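PDB 4FS7: uncharacterized protein from Bacteroides ovatus, which is of unknown function but, as an extracellular leucine-rich repeat protein of the BspA type, probably serves in protein binding. Local coordinates for residues Ile258-Ser270 / Lys280-Thr292. Sequence-based numbering, arbitrary orientation.
With EDO (1,2-ethanediol), chain C.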
ATOM      1  N   ILE A 258     -10.498  14.805   6.377  1.00 10.60           N
ATOM      2  CA  ILE A 258     -11.068  13.950   5.366  1.00 11.65           C
ATOM      3  C   ILE A 258     -12.443  14.413   4.938  1.00 11.41           C
ATOM      4  O   ILE A 258     -13.233  14.900   5.757  1.00 12.28           O
ATOM      5  CB  ILE A 258     -11.078  12.423   5.773  1.00 12.43           C
ATOM      6  CG1 ILE A 258     -12.127  12.048   6.832  1.00 13.20           C
ATOM      7  CG2 ILE A 258      -9.676  12.002   6.187  1.00 14.64           C
ATOM      8  CD1 ILE A 258     -13.481  11.610   6.236  1.00 14.79           C
ATOM      9  N   SER A 259     -12.726  14.215   3.663  1.00 12.38           N
ATOM     10  CA  SER A 259     -14.006  14.507   3.086  1.00 13.81           C
ATOM     11  C   SER A 259     -14.408  13.389   2.169  1.00 13.72           C
ATOM     12  O   SER A 259     -13.692  13.103   1.182  1.00 15.89           O
ATOM     13  CB  SER A 259     -13.907  15.818   2.325  1.00 15.52           C
ATOM     14  OG  SER A 259     -15.119  16.041   1.614  1.00 21.75           O
ATOM     15  N   ILE A 260     -15.494  12.723   2.500  1.00 13.44           N
ATOM     16  CA  ILE A 260     -16.026  11.630   1.729  1.00 13.98           C
ATOM     17  C   ILE A 260     -17.486  11.895   1.659  1.00 13.66           C
ATOM     18  O   ILE A 260     -18.232  11.476   2.532  1.00 15.80           O
ATOM     19  CB  ILE A 260     -15.777  10.244   2.398  1.00 17.43           C
ATOM     20  CG1 ILE A 260     -14.321  10.005   2.656  1.00 19.68           C
ATOM     21  CG2 ILE A 260     -16.309   9.162   1.511  1.00 20.70           C
ATOM     22  CD1 ILE A 260     -14.073   8.547   3.199  1.00 22.69           C
ATOM     23  N   GLN A 261     -17.926  12.598   0.619  1.00 13.63           N
ATOM     24  CA  GLN A 261     -19.263  13.133   0.621  1.00 14.69           C
ATOM     25  C   GLN A 261     -20.252  12.310  -0.158  1.00 14.10           C
ATOM     26  O   GLN A 261     -21.463  12.458   0.020  1.00 16.35           O
ATOM     27  CB  GLN A 261     -19.304  14.573   0.170  1.00 16.80           C
ATOM     28  CG  GLN A 261     -18.549  15.468   1.096  1.00 18.72           C
ATOM     29  CD  GLN A 261     -18.776  16.944   0.873  1.00 21.55           C
ATOM     30  OE1 GLN A 261     -19.854  17.444   1.143  1.00 20.68           O
ATOM     31  NE2 GLN A 261     -17.750  17.661   0.432  1.00 30.50           N
ATOM     32  N   ASN A 262     -19.755  11.459  -1.039  1.00 14.36           N
ATOM     33  CA  ASN A 262     -20.580  10.753  -1.951  1.00 15.21           C
ATOM     34  C   ASN A 262     -21.524   9.791  -1.235  1.00 15.03           C
ATOM     35  O   ASN A 262     -21.110   8.921  -0.441  1.00 18.06           O
ATOM     36  CB  ASN A 262     -19.707  10.010  -2.963  1.00 16.89           C
ATOM     37  CG  ASN A 262     -20.494   9.514  -4.119  1.00 18.74           C
ATOM     38  OD1 ASN A 262     -21.096   8.479  -4.042  1.00 26.16           O
ATOM     39  ND2 ASN A 262     -20.578  10.323  -5.193  1.00 25.50           N
ATOM     40  N   ASN A 263     -22.799   9.927  -1.525  1.00 16.91           N
ATOM     41  CA  ASN A 263     -23.820   9.149  -0.846  1.00 18.78           C
ATOM     42  C   ASN A 263     -23.799   7.658  -1.228  1.00 20.20           C
ATOM     43  O   ASN A 263     -24.224   6.828  -0.404  1.00 26.15           O
ATOM     44  CB  ASN A 263     -25.225   9.764  -1.078  1.00 20.86           C
ATOM     45  CG  ASN A 263     -25.642   9.805  -2.554  1.00 22.12           C
ATOM     46  OD1 ASN A 263     -24.856  10.134  -3.460  1.00 22.91           O
ATOM     47  ND2 ASN A 263     -26.917   9.510  -2.784  1.00 31.15           N
ATOM     48  N   LYS A 264     -23.295   7.344  -2.440  1.00 19.02           N
ATOM     49  CA  LYS A 264     -23.321   5.948  -2.934  0.50 20.05           C
ATOM     50  C   LYS A 264     -21.988   5.193  -2.883  1.00 20.06           C
ATOM     51  O   LYS A 264     -21.908   4.018  -3.289  1.00 21.87           O
ATOM     52  CB  LYS A 264     -23.876   5.896  -4.352  0.50 22.38           C
ATOM     53  CG  LYS A 264     -25.332   6.334  -4.440  0.50 24.48           C
ATOM     54  CD  LYS A 264     -26.246   5.319  -3.783  0.50 26.96           C
ATOM     55  CE  LYS A 264     -26.643   4.217  -4.758  0.50 32.25           C
ATOM     56  NZ  LYS A 264     -27.770   4.609  -5.678  0.50 32.38           N
ATOM     57  N   LEU A 265     -20.934   5.805  -2.358  1.00 18.46           N
ATOM     58  CA  LEU A 265     -19.630   5.114  -2.239  1.00 17.55           C
ATOM     59  C   LEU A 265     -19.681   3.902  -1.319  1.00 18.00           C
ATOM     60  O   LEU A 265     -20.193   4.021  -0.203  1.00 21.11           O
ATOM     61  CB  LEU A 265     -18.614   6.126  -1.764  1.00 15.84           C
ATOM     62  CG  LEU A 265     -17.186   5.639  -1.518  1.00 15.62           C
ATOM     63  CD1 LEU A 265     -16.546   5.063  -2.789  1.00 17.29           C
ATOM     64  CD2 LEU A 265     -16.371   6.747  -0.927  1.00 18.06           C
ATOM     65  N   ARG A 266     -19.199   2.738  -1.814  1.00 16.96           N
ATOM     66  CA  ARG A 266     -19.003   1.531  -0.988  0.50 16.95           C
ATOM     67  C   ARG A 266     -17.686   1.627  -0.214  1.00 14.24           C
ATOM     68  O   ARG A 266     -16.649   1.949  -0.789  1.00 14.02           O
ATOM     69  CB  ARG A 266     -18.961   0.284  -1.866  0.50 19.41           C
ATOM     70  CG  ARG A 266     -18.638  -0.976  -1.109  0.50 22.28           C
ATOM     71  CD  ARG A 266     -18.968  -2.247  -1.872  0.50 29.01           C
ATOM     72  NE  ARG A 266     -18.804  -3.393  -0.984  0.50 33.68           N
ATOM     73  CZ  ARG A 266     -19.113  -4.649  -1.280  0.50 36.78           C
ATOM     74  NH1 ARG A 266     -19.605  -4.968  -2.467  0.50 36.93           N
ATOM     75  NH2 ARG A 266     -18.904  -5.597  -0.375  0.50 40.64           N
ATOM     76  N   ILE A 267     -17.721   1.333   1.091  1.00 13.24           N
ATOM     77  CA  ILE A 267     -16.586   1.570   1.982  1.00 11.32           C
ATOM     78  C   ILE A 267     -16.490   0.413   2.978  1.00 11.00           C
ATOM     79  O   ILE A 267     -17.483   0.063   3.612  1.00 12.69           O
ATOM     80  CB  ILE A 267     -16.738   2.909   2.772  1.00 13.95           C
ATOM     81  CG1 ILE A 267     -16.996   4.093   1.831  1.00 15.40           C
ATOM     82  CG2 ILE A 267     -15.536   3.194   3.639  1.00 14.57           C
ATOM     83  CD1 ILE A 267     -17.262   5.417   2.555  1.00 18.91           C
ATOM     84  N   GLY A 268     -15.301  -0.147   3.133  1.00 10.27           N
ATOM     85  CA  GLY A 268     -15.062  -1.138   4.162  1.00 10.48           C
ATOM     86  C   GLY A 268     -14.877  -0.521   5.544  1.00  9.46           C
ATOM     87  O   GLY A 268     -14.890   0.697   5.715  1.00 10.65           O
ATOM     88  N   GLY A 269     -14.712  -1.385   6.534  1.00 10.24           N
ATOM     89  CA  GLY A 269     -14.506  -0.972   7.893  1.00  9.05           C
ATOM     90  C   GLY A 269     -13.139  -0.385   8.170  1.00  8.65           C
ATOM     91  O   GLY A 269     -12.199  -0.525   7.393  1.00  9.07           O
ATOM     92  N   SER A 270     -13.035   0.261   9.326  1.00  8.61           N
ATOM     93  CA  SER A 270     -11.755   0.694   9.898  1.00  8.83           C
ATOM     94  C   SER A 270     -10.956   1.663   9.030  1.00  8.29           C
ATOM     95  O   SER A 270      -9.741   1.717   9.132  1.00  8.73           O
ATOM     96  CB  SER A 270     -10.898  -0.525  10.220  1.00  8.78           C
ATOM     97  OG  SER A 270     -11.546  -1.374  11.180  1.00 10.04           O
ATOM     98  N   LYS A 280     -10.815  16.915  11.515  1.00  9.98           N
ATOM     99  CA  LYS A 280     -12.057  17.294  10.861  0.50 10.27           C
ATOM    100  C   LYS A 280     -12.490  16.274   9.848  1.00 10.13           C
ATOM    101  O   LYS A 280     -11.689  15.795   9.036  1.00 10.92           O
ATOM    102  CB  LYS A 280     -11.942  18.660  10.159  0.50 13.13           C
ATOM    103  CG  LYS A 280     -11.680  19.817  11.090  0.50 13.86           C
ATOM    104  CD  LYS A 280     -11.861  21.162  10.408  0.50 20.29           C
ATOM    105  CE  LYS A 280     -11.661  22.258  11.426  0.50 24.41           C
ATOM    106  NZ  LYS A 280     -12.476  21.976  12.639  0.50 28.03           N
ATOM    107  N   VAL A 281     -13.769  15.983   9.864  1.00 10.70           N
ATOM    108  CA  VAL A 281     -14.432  15.057   8.997  1.00 10.47           C
ATOM    109  C   VAL A 281     -15.683  15.644   8.372  1.00 10.54           C
ATOM    110  O   VAL A 281     -16.464  16.281   9.061  1.00 10.92           O
ATOM    111  CB  VAL A 281     -14.881  13.797   9.840  1.00 11.83           C
ATOM    112  CG1 VAL A 281     -15.941  12.959   9.109  1.00 12.19           C
ATOM    113  CG2 VAL A 281     -13.680  12.965  10.270  1.00 11.84           C
ATOM    114  N   ILE A 282     -15.824  15.448   7.064  1.00 10.50           N
ATOM    115  CA  ILE A 282     -17.086  15.613   6.376  1.00 11.52           C
ATOM    116  C   ILE A 282     -17.412  14.262   5.757  1.00 10.90           C
ATOM    117  O   ILE A 282     -16.600  13.710   5.011  1.00 12.59           O
ATOM    118  CB  ILE A 282     -17.067  16.697   5.273  1.00 12.68           C
ATOM    119  CG1 ILE A 282     -16.507  18.003   5.813  1.00 15.22           C
ATOM    120  CG2 ILE A 282     -18.482  16.795   4.676  1.00 16.79           C
ATOM    121  CD1 ILE A 282     -16.168  19.063   4.714  1.00 19.00           C
ATOM    122  N   TYR A 283     -18.585  13.715   6.043  1.00 10.93           N
ATOM    123  CA  TYR A 283     -18.900  12.349   5.670  1.00 10.67           C
ATOM    124  C   TYR A 283     -20.357  12.221   5.252  1.00 11.07           C
ATOM    125  O   TYR A 283     -21.238  12.606   5.998  1.00 12.26           O
ATOM    126  CB  TYR A 283     -18.596  11.409   6.842  1.00 11.35           C
ATOM    127  CG  TYR A 283     -18.712   9.937   6.491  1.00 11.22           C
ATOM    128  CD1 TYR A 283     -19.921   9.288   6.458  1.00 11.32           C
ATOM    129  CD2 TYR A 283     -17.568   9.195   6.179  1.00 12.92           C
ATOM    130  CE1 TYR A 283     -20.016   7.947   6.129  1.00 11.10           C
ATOM    131  CE2 TYR A 283     -17.657   7.860   5.870  1.00 12.51           C
ATOM    132  CZ  TYR A 283     -18.878   7.242   5.816  1.00 10.40           C
ATOM    133  OH  TYR A 283     -18.933   5.907   5.535  1.00 12.92           O
ATOM    134  N   GLY A 284     -20.602  11.663   4.071  1.00 11.46           N
ATOM    135  CA  GLY A 284     -21.933  11.550   3.492  1.00 11.85           C
ATOM    136  C   GLY A 284     -22.400  10.209   3.061  1.00 11.56           C
ATOM    137  O   GLY A 284     -23.530  10.065   2.602  1.00 13.43           O
ATOM    138  N   SER A 285     -21.566   9.167   3.150  1.00 12.50           N
ATOM    139  CA  SER A 285     -22.033   7.862   2.728  0.50 13.59           C
ATOM    140  C   SER A 285     -23.094   7.347   3.696  1.00 12.06           C
ATOM    141  O   SER A 285     -23.091   7.668   4.890  1.00 13.57           O
ATOM    142  CB  SER A 285     -20.905   6.844   2.589  0.50 15.76           C
ATOM    143  OG  SER A 285     -21.388   5.685   1.917  0.50 18.10           O
ATOM    144  N   VAL A 286     -24.018   6.546   3.183  1.00 12.90           N
ATOM    145  CA  VAL A 286     -25.219   6.164   3.918  1.00 12.98           C
ATOM    146  C   VAL A 286     -24.929   5.462   5.267  1.00 12.06           C
ATOM    147  O   VAL A 286     -25.641   5.628   6.253  1.00 13.22           O
ATOM    148  CB  VAL A 286     -26.208   5.365   3.042  1.00 15.08           C
ATOM    149  CG1 VAL A 286     -25.646   4.055   2.568  1.00 20.41           C
ATOM    150  CG2 VAL A 286     -27.487   5.125   3.772  1.00 17.58           C
ATOM    151  N   ILE A 287     -23.896   4.635   5.276  1.00 11.87           N
ATOM    152  CA  ILE A 287     -23.445   3.925   6.465  1.00 11.14           C
ATOM    153  C   ILE A 287     -22.057   4.453   6.829  1.00 10.88           C
ATOM    154  O   ILE A 287     -21.195   4.573   5.943  1.00 11.19           O
ATOM    155  CB  ILE A 287     -23.366   2.409   6.199  1.00 12.79           C
ATOM    156  CG1 ILE A 287     -24.731   1.803   5.930  1.00 13.20           C
ATOM    157  CG2 ILE A 287     -22.663   1.669   7.376  1.00 14.22           C
ATOM    158  CD1 ILE A 287     -24.690   0.502   5.147  1.00 20.91           C
ATOM    159  N   VAL A 288     -21.832   4.724   8.113  1.00 10.92           N
ATOM    160  CA  VAL A 288     -20.499   4.878   8.687  1.00 10.27           C
ATOM    161  C   VAL A 288     -20.100   3.469   9.167  1.00  9.69           C
ATOM    162  O   VAL A 288     -20.663   2.988  10.134  1.00 11.25           O
ATOM    163  CB  VAL A 288     -20.431   5.841   9.898  1.00 10.98           C
ATOM    164  CG1 VAL A 288     -18.962   5.935  10.456  1.00 11.81           C
ATOM    165  CG2 VAL A 288     -20.970   7.225   9.536  1.00 12.34           C
ATOM    166  N   PRO A 289     -19.228   2.758   8.437  1.00  9.85           N
ATOM    167  CA  PRO A 289     -18.963   1.349   8.811  1.00  9.47           C
ATOM    168  C   PRO A 289     -18.329   1.179  10.177  1.00  8.31           C
ATOM    169  O   PRO A 289     -17.842   2.136  10.796  1.00  8.82           O
ATOM    170  CB  PRO A 289     -17.957   0.891   7.721  1.00 11.69           C
ATOM    171  CG  PRO A 289     -18.136   1.795   6.609  1.00 12.67           C
ATOM    172  CD  PRO A 289     -18.544   3.115   7.184  1.00  9.97           C
ATOM    173  N   GLU A 290     -18.297  -0.058  10.635  1.00  8.73           N
ATOM    174  CA  GLU A 290     -17.620  -0.370  11.876  1.00  8.89           C
ATOM    175  C   GLU A 290     -16.240   0.266  11.964  1.00  8.20           C
ATOM    176  O   GLU A 290     -15.473   0.229  10.989  1.00  8.55           O
ATOM    177  CB  GLU A 290     -17.551  -1.894  12.084  1.00 10.38           C
ATOM    178  CG  GLU A 290     -16.654  -2.625  11.091  1.00 13.24           C
ATOM    179  CD  GLU A 290     -16.324  -4.060  11.448  1.00 19.03           C
ATOM    180  OE1 GLU A 290     -17.192  -4.728  12.029  1.00 26.06           O
ATOM    181  OE2 GLU A 290     -15.203  -4.539  11.137  1.00 20.59           O
ATOM    182  N   LYS A 291     -15.925   0.813  13.128  1.00  8.01           N
ATOM    183  CA  LYS A 291     -14.599   1.218  13.501  1.00  7.30           C
ATOM    184  C   LYS A 291     -14.022   2.291  12.594  1.00  8.21           C
ATOM    185  O   LYS A 291     -12.797   2.513  12.630  1.00  8.78           O
ATOM    186  CB  LYS A 291     -13.663  -0.009  13.557  1.00  8.07           C
ATOM    187  CG  LYS A 291     -14.161  -1.121  14.488  1.00 10.44           C
ATOM    188  CD  LYS A 291     -13.468  -2.468  14.219  1.00 15.26           C
ATOM    189  CE  LYS A 291     -14.083  -3.588  15.012  1.00 18.20           C
ATOM    190  NZ  LYS A 291     -13.500  -4.888  14.529  1.00 27.47           N
ATOM    191  N   THR A 292     -14.857   3.048  11.864  1.00  8.01           N
ATOM    192  CA  THR A 292     -14.307   3.990  10.886  1.00  8.03           C
ATOM    193  C   THR A 292     -13.343   4.976  11.479  1.00  7.94           C
ATOM    194  O   THR A 292     -12.296   5.272  10.871  1.00  9.02           O
ATOM    195  CB  THR A 292     -15.463   4.723  10.121  1.00  8.96           C
ATOM    196  OG1 THR A 292     -16.240   3.761   9.397  1.00  8.94           O
ATOM    197  CG2 THR A 292     -14.946   5.751   9.137  1.00  9.40           C
TER
HETATM  198  C1  EDO C 502     -20.759   2.815   3.212  1.00 22.27           C
HETATM  199  O1  EDO C 502     -22.118   3.372   3.000  1.00 22.16           O
HETATM  200  C2  EDO C 502     -20.700   1.274   3.385  1.00 28.32           C
HETATM  201  O2  EDO C 502     -20.448   0.619   2.113  1.00 27.34           O
HETATM  202  O   HOH W   1     -14.462   2.594   7.615  1.00 11.59           O
HETATM  203  O   HOH W   2     -13.148  -3.194  10.027  1.00 15.01           O
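Two successive coils of a BspA-type leucine-rich repeat solenoid meet where strand 258-260 runs parallel to strand 280-283, their axes 4.8 Å apart. I258 N donates to K280 O, I282 N to I258 O, I260 N to I282 O, and past the strand end G284 N reaches I260 O (2.8 Å). I258 and V281 lie side by side on the face turned into the coil, CG1 of the former 3.9 Å from CG2 of the latter. S259 and I282 take the outward face, where the Q261 side chain runs over I282 CG2.

Inside the coil, Y283 has CG anti to its backbone N (chi1 -172°), which sends the ring across the interior to the second strand of its own coil. There OH donates in plane to a lone pair of I287 O (2.7 Å), and I267 CD1 comes from the opposite direction to within 3.5 Å of that OH. A phenylalanine would probably keep much of the ring packing but leave I287 O without this donor and I267 CD1 without the oxygen it rests on.

Such stacking of coils gives the solenoid its parallel sheets, yet strands 266-267 and 287-288 end two different ones and do not pair. Between them sits a 1,2-ethanediol, probably from the crystallisation liquor: I267 N donates to its O2 and I287 N to its O1. In the conformer given of the two modelled for S285, OG accepts from that O1 and donates in the carbonyl plane to L265 O (2.9 Å). Further along, P289 CG packs against I267 O and G268 O, and a single direct backbone bond returns in the loops, S270 N to E290 O (3.0 Å). One water donates to both G268 O and T292 OG1; another joins S270 OG to E290 OE2.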